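Local coordinates for putative secreted lipase (Streptomyces sp. W007, PDB 5H6B), which hydrolyses triacylglycerols as a thermostable, probably secreted lipase, most likely through the serine-based mechanism of the alpha/beta-hydrolase fold, at residues 45-58 / 236-250. Numbering follows the deposited sequence.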
loop_
_atom_site.group_PDB
_atom_site.type_symbol
_atom_site.label_atom_id
_atom_site.label_comp_id
_atom_site.label_asym_id
_atom_site.label_seq_id
_atom_site.Cartn_x
_atom_site.Cartn_y
_atom_site.Cartn_z
ATOM N N ASN A 45 2.130 0.886 10.915
ATOM C CA ASN A 45 1.815 -0.075 9.856
ATOM C C ASN A 45 3.081 -0.853 9.452
ATOM O O ASN A 45 2.990 -1.989 9.024
ATOM C CB ASN A 45 1.210 0.639 8.638
ATOM C CG ASN A 45 0.268 -0.258 7.810
ATOM O OD1 ASN A 45 0.534 -1.435 7.543
ATOM N ND2 ASN A 45 -0.820 0.315 7.380
ATOM N N TRP A 46 4.252 -0.236 9.629
ATOM C CA TRP A 46 5.471 -0.684 8.987
ATOM C C TRP A 46 6.571 -1.125 9.941
ATOM O O TRP A 46 7.709 -1.299 9.502
ATOM C CB TRP A 46 5.970 0.422 8.048
ATOM C CG TRP A 46 4.909 0.855 7.095
ATOM C CD1 TRP A 46 4.426 2.115 6.929
ATOM C CD2 TRP A 46 4.175 0.020 6.176
ATOM N NE1 TRP A 46 3.453 2.124 5.972
ATOM C CE2 TRP A 46 3.269 0.848 5.500
ATOM C CE3 TRP A 46 4.212 -1.343 5.855
ATOM C CZ2 TRP A 46 2.401 0.369 4.529
ATOM C CZ3 TRP A 46 3.326 -1.831 4.884
ATOM C CH2 TRP A 46 2.441 -0.974 4.231
ATOM N N LEU A 47 6.239 -1.365 11.217
ATOM C CA LEU A 47 7.232 -1.849 12.197
ATOM C C LEU A 47 7.905 -3.185 11.826
ATOM O O LEU A 47 9.030 -3.424 12.254
ATOM C CB LEU A 47 6.635 -1.963 13.603
ATOM C CG LEU A 47 6.269 -0.628 14.272
ATOM C CD1 LEU A 47 5.508 -0.897 15.559
ATOM C CD2 LEU A 47 7.497 0.217 14.549
ATOM N N VAL A 48 7.236 -4.048 11.055
ATOM C CA VAL A 48 7.886 -5.261 10.566
ATOM C C VAL A 48 8.482 -5.029 9.180
ATOM O O VAL A 48 9.674 -5.245 8.988
ATOM C CB VAL A 48 6.942 -6.486 10.599
ATOM C CG1 VAL A 48 7.621 -7.714 9.997
ATOM C CG2 VAL A 48 6.508 -6.776 12.035
ATOM N N LEU A 49 7.674 -4.571 8.229
ATOM C CA LEU A 49 8.131 -4.462 6.831
ATOM C C LEU A 49 9.271 -3.494 6.579
ATOM O O LEU A 49 10.151 -3.808 5.774
ATOM C CB LEU A 49 6.988 -4.121 5.871
ATOM C CG LEU A 49 7.370 -3.942 4.387
ATOM C CD1 LEU A 49 8.010 -5.211 3.823
ATOM C CD2 LEU A 49 6.164 -3.527 3.539
ATOM N N ALA A 50 9.258 -2.321 7.210
ATOM C CA ALA A 50 10.331 -1.342 6.961
ATOM C C ALA A 50 11.712 -1.863 7.359
ATOM O O ALA A 50 12.608 -1.856 6.518
ATOM C CB ALA A 50 10.045 0.023 7.579
ATOM N N PRO A 51 11.882 -2.359 8.606
ATOM C CA PRO A 51 13.157 -3.048 8.941
ATOM C C PRO A 51 13.487 -4.256 8.058
ATOM O O PRO A 51 14.643 -4.494 7.758
ATOM C CB PRO A 51 12.943 -3.544 10.381
ATOM C CG PRO A 51 11.873 -2.683 10.933
ATOM C CD PRO A 51 10.989 -2.267 9.772
ATOM N N TYR A 52 12.472 -5.018 7.669
ATOM C CA TYR A 52 12.653 -6.173 6.793
ATOM C C TYR A 52 13.262 -5.766 5.448
ATOM O O TYR A 52 14.128 -6.458 4.926
ATOM C CB TYR A 52 11.298 -6.841 6.605
ATOM C CG TYR A 52 11.238 -8.089 5.770
ATOM C CD1 TYR A 52 11.169 -8.013 4.370
ATOM C CD2 TYR A 52 11.168 -9.355 6.375
ATOM C CE1 TYR A 52 11.075 -9.157 3.599
ATOM C CE2 TYR A 52 11.068 -10.505 5.608
ATOM C CZ TYR A 52 11.018 -10.398 4.220
ATOM O OH TYR A 52 10.928 -11.522 3.456
ATOM N N LEU A 53 12.811 -4.641 4.903
ATOM C CA LEU A 53 13.376 -4.110 3.668
ATOM C C LEU A 53 14.718 -3.428 3.890
ATOM O O LEU A 53 15.604 -3.541 3.047
ATOM C CB LEU A 53 12.407 -3.148 2.986
ATOM C CG LEU A 53 11.125 -3.810 2.483
ATOM C CD1 LEU A 53 10.235 -2.759 1.834
ATOM C CD2 LEU A 53 11.428 -4.946 1.518
ATOM N N VAL A 54 14.879 -2.737 5.016
ATOM C CA VAL A 54 16.167 -2.131 5.358
ATOM C C VAL A 54 17.266 -3.197 5.434
ATOM O O VAL A 54 18.377 -2.967 4.963
ATOM C CB VAL A 54 16.084 -1.307 6.663
ATOM C CG1 VAL A 54 17.468 -0.916 7.181
ATOM C CG2 VAL A 54 15.257 -0.052 6.427
ATOM N N ASN A 55 16.937 -4.368 5.977
ATOM C CA ASN A 55 17.893 -5.484 6.083
ATOM C C ASN A 55 18.225 -6.159 4.758
ATOM O O ASN A 55 19.174 -6.926 4.700
ATOM C CB ASN A 55 17.379 -6.566 7.044
ATOM C CG ASN A 55 17.197 -6.060 8.466
ATOM O OD1 ASN A 55 17.770 -5.040 8.866
ATOM N ND2 ASN A 55 16.381 -6.767 9.233
ATOM N N ARG A 56 17.416 -5.918 3.728
ATOM C CA ARG A 56 17.708 -6.339 2.364
ATOM C C ARG A 56 18.300 -5.207 1.501
ATOM O O ARG A 56 18.415 -5.350 0.284
ATOM C CB ARG A 56 16.440 -6.934 1.749
ATOM C CG ARG A 56 16.066 -8.251 2.414
ATOM C CD ARG A 56 14.613 -8.637 2.233
ATOM N NE ARG A 56 14.399 -10.008 2.702
ATOM C CZ ARG A 56 14.310 -10.393 3.978
ATOM N NH1 ARG A 56 14.382 -9.515 4.988
ATOM N NH2 ARG A 56 14.136 -11.683 4.247
ATOM N N GLY A 57 18.681 -4.095 2.138
ATOM C CA GLY A 57 19.478 -3.038 1.514
ATOM C C GLY A 57 18.748 -1.918 0.799
ATOM O O GLY A 57 19.346 -1.233 -0.015
ATOM N N TYR A 58 17.467 -1.721 1.101
ATOM C CA TYR A 58 16.686 -0.639 0.496
ATOM C C TYR A 58 16.738 0.618 1.356
ATOM O O TYR A 58 16.797 0.533 2.595
ATOM C CB TYR A 58 15.211 -1.055 0.328
ATOM C CG TYR A 58 14.971 -2.177 -0.672
ATOM C CD1 TYR A 58 15.074 -3.516 -0.286
ATOM C CD2 TYR A 58 14.629 -1.900 -1.996
ATOM C CE1 TYR A 58 14.851 -4.543 -1.186
ATOM C CE2 TYR A 58 14.416 -2.927 -2.911
ATOM C CZ TYR A 58 14.519 -4.239 -2.496
ATOM O OH TYR A 58 14.302 -5.260 -3.378
ATOM N N GLY A 236 -0.898 -7.068 5.963
ATOM C CA GLY A 236 -0.082 -5.874 5.715
ATOM C C GLY A 236 0.755 -5.337 6.857
ATOM O O GLY A 236 1.457 -4.340 6.686
ATOM N N THR A 237 0.692 -5.985 8.011
ATOM C CA THR A 237 1.394 -5.522 9.217
ATOM C C THR A 237 2.477 -6.502 9.686
ATOM O O THR A 237 3.610 -6.096 9.883
ATOM C CB THR A 237 0.380 -5.230 10.368
ATOM O OG1 THR A 237 -0.514 -6.328 10.531
ATOM C CG2 THR A 237 -0.437 -4.014 10.063
ATOM N N ILE A 238 2.134 -7.782 9.836
ATOM C CA ILE A 238 3.020 -8.779 10.474
ATOM C C ILE A 238 3.393 -10.015 9.641
ATOM O O ILE A 238 4.212 -10.828 10.061
ATOM C CB ILE A 238 2.383 -9.292 11.775
ATOM C CG1 ILE A 238 1.042 -9.973 11.505
ATOM C CG2 ILE A 238 2.201 -8.142 12.764
ATOM C CD1 ILE A 238 0.557 -10.798 12.674
ATOM N N ASP A 239 2.791 -10.171 8.470
ATOM C CA ASP A 239 2.932 -11.396 7.714
ATOM C C ASP A 239 4.230 -11.385 6.866
ATOM O O ASP A 239 4.296 -10.722 5.846
ATOM C CB ASP A 239 1.672 -11.574 6.861
ATOM C CG ASP A 239 1.572 -12.941 6.267
ATOM O OD1 ASP A 239 2.636 -13.464 5.889
ATOM O OD2 ASP A 239 0.452 -13.490 6.190
ATOM N N ARG A 240 5.253 -12.111 7.316
ATOM C CA ARG A 240 6.531 -12.212 6.596
ATOM C C ARG A 240 6.435 -12.987 5.272
ATOM O O ARG A 240 7.268 -12.791 4.394
ATOM C CB ARG A 240 7.609 -12.897 7.435
ATOM C CG ARG A 240 8.291 -12.016 8.449
ATOM C CD ARG A 240 7.451 -11.879 9.674
ATOM N NE ARG A 240 8.167 -11.241 10.780
ATOM C CZ ARG A 240 7.578 -10.703 11.858
ATOM N NH1 ARG A 240 6.236 -10.697 12.009
ATOM N NH2 ARG A 240 8.349 -10.143 12.785
ATOM N N ILE A 241 5.464 -13.891 5.151
ATOM C CA ILE A 241 5.207 -14.561 3.881
ATOM C C ILE A 241 4.810 -13.505 2.853
ATOM O O ILE A 241 5.444 -13.393 1.796
ATOM C CB ILE A 241 4.145 -15.674 4.030
ATOM C CG1 ILE A 241 4.734 -16.841 4.828
ATOM C CG2 ILE A 241 3.687 -16.163 2.667
ATOM C CD1 ILE A 241 3.709 -17.788 5.418
ATOM N N ALA A 242 3.802 -12.695 3.192
ATOM C CA ALA A 242 3.433 -11.558 2.359
ATOM C C ALA A 242 4.627 -10.645 2.093
ATOM O O ALA A 242 4.864 -10.260 0.947
ATOM C CB ALA A 242 2.288 -10.775 2.961
ATOM N N PHE A 243 5.410 -10.334 3.122
ATOM C CA PHE A 243 6.540 -9.413 2.927
ATOM C C PHE A 243 7.674 -9.990 2.052
ATOM O O PHE A 243 8.312 -9.246 1.309
ATOM C CB PHE A 243 7.067 -8.886 4.281
ATOM C CG PHE A 243 6.030 -8.142 5.114
ATOM C CD1 PHE A 243 4.895 -7.545 4.537
ATOM C CD2 PHE A 243 6.209 -8.009 6.494
ATOM C CE1 PHE A 243 3.963 -6.854 5.323
ATOM C CE2 PHE A 243 5.274 -7.318 7.279
ATOM C CZ PHE A 243 4.158 -6.736 6.690
ATOM N N HIS A 244 7.902 -11.299 2.121
ATOM C CA HIS A 244 8.830 -11.965 1.205
ATOM C C HIS A 244 8.400 -11.776 -0.237
ATOM O O HIS A 244 9.242 -11.492 -1.116
ATOM C CB HIS A 244 8.927 -13.450 1.513
ATOM C CG HIS A 244 10.067 -14.133 0.831
ATOM N ND1 HIS A 244 9.931 -14.783 -0.381
ATOM C CD2 HIS A 244 11.366 -14.269 1.195
ATOM C CE1 HIS A 244 11.103 -15.285 -0.732
ATOM N NE2 HIS A 244 11.988 -14.992 0.207
ATOM N N GLU A 245 7.089 -11.926 -0.470
ATOM C CA GLU A 245 6.516 -11.687 -1.794
ATOM C C GLU A 245 6.659 -10.222 -2.210
ATOM O O GLU A 245 6.923 -9.940 -3.364
ATOM C CB GLU A 245 5.062 -12.161 -1.861
ATOM C CG GLU A 245 4.514 -12.317 -3.268
ATOM C CD GLU A 245 5.211 -13.416 -4.081
ATOM O OE1 GLU A 245 6.049 -14.170 -3.552
ATOM O OE2 GLU A 245 4.911 -13.526 -5.276
ATOM N N VAL A 246 6.554 -9.296 -1.259
ATOM C CA VAL A 246 6.867 -7.892 -1.535
ATOM C C VAL A 246 8.332 -7.719 -1.973
ATOM O O VAL A 246 8.619 -6.972 -2.911
ATOM C CB VAL A 246 6.559 -6.974 -0.328
ATOM C CG1 VAL A 246 6.998 -5.538 -0.599
ATOM C CG2 VAL A 246 5.077 -7.003 -0.005
ATOM N N ALA A 247 9.248 -8.378 -1.275
ATOM C CA ALA A 247 10.668 -8.325 -1.628
ATOM C C ALA A 247 10.953 -8.947 -3.023
ATOM O O ALA A 247 11.809 -8.471 -3.726
ATOM C CB ALA A 247 11.507 -8.997 -0.555
ATOM N N ASN A 248 10.200 -9.974 -3.423
ATOM C CA ASN A 248 10.294 -10.516 -4.793
ATOM C C ASN A 248 9.910 -9.494 -5.831
ATOM O O ASN A 248 10.652 -9.311 -6.808
ATOM C CB ASN A 248 9.417 -11.752 -4.987
ATOM C CG ASN A 248 9.990 -12.971 -4.316
ATOM O OD1 ASN A 248 11.169 -13.006 -4.002
ATOM N ND2 ASN A 248 9.165 -13.983 -4.099
ATOM N N ALA A 249 8.763 -8.837 -5.624
ATOM C CA ALA A 249 8.278 -7.816 -6.560
ATOM C C ALA A 249 9.215 -6.599 -6.642
ATOM O O ALA A 249 9.354 -5.995 -7.704
ATOM C CB ALA A 249 6.877 -7.372 -6.190
ATOM N N LEU A 250 9.860 -6.237 -5.540
ATOM C CA LEU A 250 10.781 -5.090 -5.560
ATOM C C LEU A 250 12.126 -5.374 -6.255
ATOM O O LEU A 250 12.847 -4.440 -6.599
ATOM C CB LEU A 250 11.031 -4.577 -4.140
ATOM C CG LEU A 250 9.841 -3.943 -3.412
ATOM C CD1 LEU A 250 10.216 -3.650 -1.964
ATOM C CD2 LEU A 250 9.357 -2.680 -4.102
HETATM O O HOH W 1 4.859 -3.846 9.110
HETATM O O HOH W 2 15.401 -3.665 -6.173
#
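Tyr52 of helix 49-54 reaches across to helix 240-250 as a knob in the hole formed by Arg240, Phe243, His244 and Ala247. The two helices pack side by side on the parallel beta-sheet of the alpha/beta-hydrolase fold, their axes 45° apart, with Leu49 and Val246 both touching Val106 of strand 103-108. With CG anti to the backbone N (chi1 -178°), the ring of Tyr52 is carried out to the hole. There it is sandwiched: CB of Phe243 lies over one face, 4.1 Å from the centroid in a CH-pi contact, while the guanidinium of Arg56 covers the opposite face. Arg56 NH1 also donates to Tyr52 O (3.1 Å). Further out, Tyr52 CE1 meets Phe243 O at 3.6 Å, and Ala247 CB stands at the ring edge. The tip, Tyr52 OH, ends against His244 CA (3.1 Å); His244 N is near but poorly angled for a hydrogen bond.

In Phe243, CB touches Tyr52 CE1 and Leu49 CD1; CG and CD1 again meet Leu49 CD1; CD2 and CE2 abut Val48 CG1, CE2 at 3.6 Å. Leu49 CB sits over the middle of the ring, 3.8 Å from the centroid and 8° off the normal. Asp239 O lies on the other side, offset toward the rim. Val48 CG1 also lies over the guanidinium of Arg240, whose chain bends at chi2 and whose NH1 donates to Ile238 O.

At the far end, Leu53 CD1 meets Leu250 CD1, and Tyr58 OH approaches Leu250 CB. Near Val48, a water ties the backbones together, donating to Asn45 O and Thr237 O and accepting from Leu49 N at 3.0 Å.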